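TRNA threonylcarbamoyladenosine biosynthesis protein TsaB (Pseudomonas aeruginosa, PDB 5BR9) probably takes part in forming the threonylcarbamoyladenosine modification of tRNA. Local coordinates at residues 103-114 with 192-202. Sequence-based numbering, arbitrary orientation.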
loop_
_atom_site.group_PDB
_atom_site.type_symbol
_atom_site.label_atom_id
_atom_site.label_comp_id
_atom_site.label_asym_id
_atom_site.label_seq_id
_atom_site.Cartn_x
_atom_site.Cartn_y
_atom_site.Cartn_z
ATOM N N ASP A 103 -9.509 12.926 -5.422
ATOM C CA ASP A 103 -10.795 12.633 -4.830
ATOM C C ASP A 103 -11.715 13.851 -4.712
ATOM O O ASP A 103 -12.933 13.694 -4.656
ATOM C CB ASP A 103 -10.600 11.976 -3.471
ATOM C CG ASP A 103 -10.335 10.474 -3.611
ATOM O OD1 ASP A 103 -9.183 10.036 -3.477
ATOM O OD2 ASP A 103 -11.300 9.729 -3.859
ATOM N N LEU A 104 -11.147 15.056 -4.690
ATOM C CA LEU A 104 -11.965 16.278 -4.743
ATOM C C LEU A 104 -12.652 16.378 -6.119
ATOM O O LEU A 104 -13.854 16.665 -6.208
ATOM C CB LEU A 104 -11.092 17.530 -4.459
ATOM C CG LEU A 104 -10.541 17.637 -3.019
ATOM C CD1 LEU A 104 -9.383 18.610 -2.909
ATOM C CD2 LEU A 104 -11.639 18.021 -2.009
ATOM N N ALA A 105 -11.902 16.098 -7.186
ATOM C CA ALA A 105 -12.487 16.044 -8.536
ATOM C C ALA A 105 -13.555 14.965 -8.611
ATOM O O ALA A 105 -14.634 15.195 -9.168
ATOM C CB ALA A 105 -11.407 15.801 -9.605
ATOM N N ILE A 106 -13.279 13.801 -8.023
ATOM C CA ILE A 106 -14.248 12.714 -8.106
ATOM C C ILE A 106 -15.575 13.129 -7.461
ATOM O O ILE A 106 -16.659 12.876 -8.010
ATOM C CB ILE A 106 -13.693 11.430 -7.478
ATOM C CG1 ILE A 106 -12.451 10.975 -8.238
ATOM C CG2 ILE A 106 -14.747 10.347 -7.501
ATOM C CD1 ILE A 106 -11.656 9.916 -7.495
ATOM N N LEU A 107 -15.484 13.756 -6.291
ATOM C CA LEU A 107 -16.655 14.319 -5.616
ATOM C C LEU A 107 -17.412 15.296 -6.511
ATOM O O LEU A 107 -18.628 15.330 -6.509
ATOM C CB LEU A 107 -16.242 15.078 -4.367
ATOM C CG LEU A 107 -16.003 14.353 -3.064
ATOM C CD1 LEU A 107 -15.654 15.427 -2.018
ATOM C CD2 LEU A 107 -17.244 13.563 -2.692
ATOM N N ALA A 108 -16.662 16.154 -7.194
ATOM C CA ALA A 108 -17.239 17.172 -8.052
ATOM C C ALA A 108 -17.978 16.495 -9.198
ATOM O O ALA A 108 -19.119 16.835 -9.488
ATOM C CB ALA A 108 -16.162 18.097 -8.573
ATOM N N GLN A 109 -17.329 15.507 -9.814
ATOM C CA GLN A 109 -17.923 14.790 -10.927
ATOM C C GLN A 109 -19.175 14.066 -10.441
ATOM O O GLN A 109 -20.195 14.033 -11.145
ATOM C CB GLN A 109 -16.944 13.789 -11.543
ATOM C CG GLN A 109 -17.407 13.272 -12.906
ATOM C CD GLN A 109 -17.267 14.335 -13.976
ATOM O OE1 GLN A 109 -16.395 15.194 -13.888
ATOM N NE2 GLN A 109 -18.129 14.296 -14.980
ATOM N N ARG A 110 -19.115 13.499 -9.235
ATOM C CA ARG A 110 -20.300 12.833 -8.688
ATOM C C ARG A 110 -21.448 13.801 -8.430
ATOM O O ARG A 110 -22.605 13.509 -8.752
ATOM C CB ARG A 110 -19.975 12.096 -7.394
ATOM C CG ARG A 110 -21.200 11.424 -6.787
ATOM C CD ARG A 110 -20.835 10.427 -5.724
ATOM N NE ARG A 110 -22.011 9.679 -5.282
ATOM C CZ ARG A 110 -22.004 8.784 -4.301
ATOM N NH1 ARG A 110 -20.877 8.511 -3.652
ATOM N NH2 ARG A 110 -23.122 8.159 -3.973
ATOM N N ALA A 111 -21.129 14.964 -7.868
ATOM C CA ALA A 111 -22.168 15.949 -7.583
ATOM C C ALA A 111 -22.782 16.448 -8.899
ATOM O O ALA A 111 -23.977 16.731 -8.981
ATOM C CB ALA A 111 -21.614 17.094 -6.758
ATOM N N TYR A 112 -21.948 16.559 -9.925
ATOM C CA TYR A 112 -22.438 16.932 -11.235
ATOM C C TYR A 112 -23.414 15.875 -11.758
ATOM O O TYR A 112 -24.523 16.201 -12.173
ATOM C CB TYR A 112 -21.284 17.117 -12.216
ATOM C CG TYR A 112 -21.779 17.167 -13.642
ATOM C CD1 TYR A 112 -22.581 18.224 -14.081
ATOM C CD2 TYR A 112 -21.486 16.139 -14.543
ATOM C CE1 TYR A 112 -23.065 18.264 -15.385
ATOM C CE2 TYR A 112 -21.974 16.174 -15.863
ATOM C CZ TYR A 112 -22.755 17.245 -16.269
ATOM O OH TYR A 112 -23.233 17.302 -17.558
ATOM N N ARG A 113 -23.010 14.607 -11.711
ATOM C CA ARG A 113 -23.852 13.529 -12.214
ATOM C C ARG A 113 -25.169 13.413 -11.443
ATOM O O ARG A 113 -26.227 13.185 -12.034
ATOM C CB ARG A 113 -23.107 12.190 -12.167
ATOM C CG ARG A 113 -23.945 10.996 -12.602
ATOM C CD ARG A 113 -23.122 9.717 -12.622
ATOM N NE ARG A 113 -22.471 9.428 -11.338
ATOM C CZ ARG A 113 -23.082 8.849 -10.308
ATOM N NH1 ARG A 113 -24.362 8.509 -10.402
ATOM N NH2 ARG A 113 -22.414 8.607 -9.189
ATOM N N GLU A 114 -25.110 13.588 -10.129
ATOM C CA GLU A 114 -26.283 13.346 -9.292
ATOM C C GLU A 114 -27.198 14.566 -9.081
ATOM O O GLU A 114 -28.404 14.412 -8.991
ATOM C CB GLU A 114 -25.834 12.813 -7.931
ATOM C CG GLU A 114 -25.354 11.380 -7.935
ATOM C CD GLU A 114 -25.032 10.862 -6.526
ATOM O OE1 GLU A 114 -25.324 11.563 -5.532
ATOM O OE2 GLU A 114 -24.534 9.724 -6.407
ATOM N N LEU A 192 -21.573 13.284 1.124
ATOM C CA LEU A 192 -21.174 12.715 -0.173
ATOM C C LEU A 192 -19.718 12.253 -0.210
ATOM O O LEU A 192 -18.800 12.976 0.208
ATOM C CB LEU A 192 -21.401 13.726 -1.301
ATOM C CG LEU A 192 -21.446 13.083 -2.688
ATOM C CD1 LEU A 192 -22.755 12.271 -2.882
ATOM C CD2 LEU A 192 -21.250 14.139 -3.771
ATOM N N LEU A 193 -19.524 11.054 -0.748
ATOM C CA LEU A 193 -18.233 10.389 -0.805
ATOM C C LEU A 193 -17.838 10.127 -2.273
ATOM O O LEU A 193 -18.683 10.201 -3.154
ATOM C CB LEU A 193 -18.290 9.072 -0.009
ATOM C CG LEU A 193 -18.599 9.173 1.494
ATOM C CD1 LEU A 193 -18.594 7.795 2.155
ATOM C CD2 LEU A 193 -17.590 10.105 2.197
ATOM N N PRO A 194 -16.542 9.879 -2.539
ATOM C CA PRO A 194 -16.079 9.495 -3.875
ATOM C C PRO A 194 -16.716 8.196 -4.354
ATOM O O PRO A 194 -17.027 7.349 -3.545
ATOM C CB PRO A 194 -14.571 9.316 -3.686
ATOM C CG PRO A 194 -14.238 10.181 -2.548
ATOM C CD PRO A 194 -15.408 10.090 -1.617
ATOM N N HIS A 195 -16.904 8.054 -5.656
ATOM C CA HIS A 195 -17.521 6.869 -6.238
ATOM C C HIS A 195 -16.707 6.485 -7.491
ATOM O O HIS A 195 -16.418 7.334 -8.342
ATOM C CB HIS A 195 -18.977 7.172 -6.567
ATOM C CG HIS A 195 -19.823 5.973 -6.831
ATOM N ND1 HIS A 195 -19.542 5.065 -7.830
ATOM C CD2 HIS A 195 -20.989 5.569 -6.274
ATOM C CE1 HIS A 195 -20.471 4.126 -7.842
ATOM N NE2 HIS A 195 -21.366 4.415 -6.915
ATOM N N ALA A 196 -16.303 5.224 -7.591
ATOM C CA ALA A 196 -15.473 4.775 -8.709
ATOM C C ALA A 196 -16.119 5.046 -10.071
ATOM O O ALA A 196 -15.420 5.229 -11.074
ATOM C CB ALA A 196 -15.159 3.303 -8.565
ATOM N N GLU A 197 -17.446 5.073 -10.111
ATOM C CA GLU A 197 -18.154 5.401 -11.355
ATOM C C GLU A 197 -17.746 6.780 -11.892
ATOM O O GLU A 197 -17.557 6.976 -13.097
ATOM C CB GLU A 197 -19.664 5.349 -11.150
ATOM C CG GLU A 197 -20.440 5.807 -12.373
ATOM C CD GLU A 197 -21.943 5.694 -12.213
ATOM O OE1 GLU A 197 -22.412 5.272 -11.134
ATOM O OE2 GLU A 197 -22.657 6.029 -13.180
ATOM N N ASP A 198 -17.606 7.741 -10.990
ATOM C CA ASP A 198 -17.244 9.096 -11.395
ATOM C C ASP A 198 -15.731 9.229 -11.570
ATOM O O ASP A 198 -15.261 10.014 -12.405
ATOM C CB ASP A 198 -17.803 10.094 -10.384
ATOM C CG ASP A 198 -19.298 9.905 -10.186
ATOM O OD1 ASP A 198 -20.069 10.200 -11.134
ATOM O OD2 ASP A 198 -19.700 9.416 -9.107
ATOM N N LEU A 199 -14.979 8.430 -10.814
ATOM C CA LEU A 199 -13.543 8.280 -11.059
ATOM C C LEU A 199 -13.315 7.782 -12.483
ATOM O O LEU A 199 -12.443 8.276 -13.194
ATOM C CB LEU A 199 -12.922 7.308 -10.059
ATOM C CG LEU A 199 -11.519 6.776 -10.377
ATOM C CD1 LEU A 199 -10.542 7.909 -10.447
ATOM C CD2 LEU A 199 -11.089 5.800 -9.290
ATOM N N LEU A 200 -14.131 6.812 -12.891
ATOM C CA LEU A 200 -14.073 6.231 -14.232
ATOM C C LEU A 200 -14.332 7.288 -15.316
ATOM O O LEU A 200 -13.612 7.348 -16.311
ATOM C CB LEU A 200 -15.076 5.077 -14.343
ATOM C CG LEU A 200 -15.036 4.256 -15.625
ATOM C CD1 LEU A 200 -13.692 3.557 -15.799
ATOM C CD2 LEU A 200 -16.176 3.232 -15.624
ATOM N N SER A 201 -15.328 8.143 -15.111
ATOM C CA SER A 201 -15.566 9.266 -16.028
ATOM C C SER A 201 -14.318 10.137 -16.196
ATOM O O SER A 201 -13.872 10.415 -17.326
ATOM C CB SER A 201 -16.723 10.133 -15.529
ATOM O OG SER A 201 -17.904 9.360 -15.417
ATOM N N LEU A 202 -13.741 10.540 -15.070
ATOM C CA LEU A 202 -12.549 11.395 -15.068
ATOM C C LEU A 202 -11.346 10.694 -15.727
ATOM O O LEU A 202 -10.618 11.313 -16.511
ATOM C CB LEU A 202 -12.216 11.834 -13.625
ATOM C CG LEU A 202 -13.271 12.795 -13.046
ATOM C CD1 LEU A 202 -13.094 13.082 -11.532
ATOM C CD2 LEU A 202 -13.251 14.102 -13.829
#
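Arg113 reaches Asp198 because its chain runs extended through CG and then bends at CD (chi3 56°), turning the guanidinium side-on to the carboxylate. From the other helix, chi1 of Asp198 (-54°) sets CG beside its own backbone N and lowers the carboxylate among Ile106, Gln109, Arg110 and Arg113, a knob in a hole. The two groups meet in plane, each oxygen offering its syn lone pair: Arg113 NE lies 2.5 Å from Asp198 OD1, and Arg113 NH2 lies 2.8 Å from Asp198 OD2, both bonds nearly straight. The pair is a worked example of how a buried acid is held when one arginine grips both its oxygens. Glu197 OE1 lies over a face of the same guanidinium, a long contact of charge alone.

Arg110 reaches the loop before helix 196-208. Its NH1 donates to Leu193 O at 2.8 Å, approaching from above the carbonyl plane, while NE binds Glu114 OE2 one turn on. Leu192 CD1 lies over one guanidinium face and His195 CD2 over the other, with the imidazole nearly perpendicular (86°). That imidazole also caps its helix, ND1 accepting from Glu197 N, and stacks on Tyr36.

Deeper in, Ile106 CD1 meets Leu199 CD1 at 3.7 Å, and Leu202 CD1 packs against Ala105 CB. Gln109 OE1 touches Leu202 CD2 but is bonded to Met143 N.

The two helices cross between the two five-stranded sheets of an actin-like ASKHA fold and join its halves. Two straight bonds, one to each oxygen, restrict rotation of both Arg113 and Asp198; Arg113 probably stabilises the aspartate as an anion, Arg110 adding at most a nearby charge.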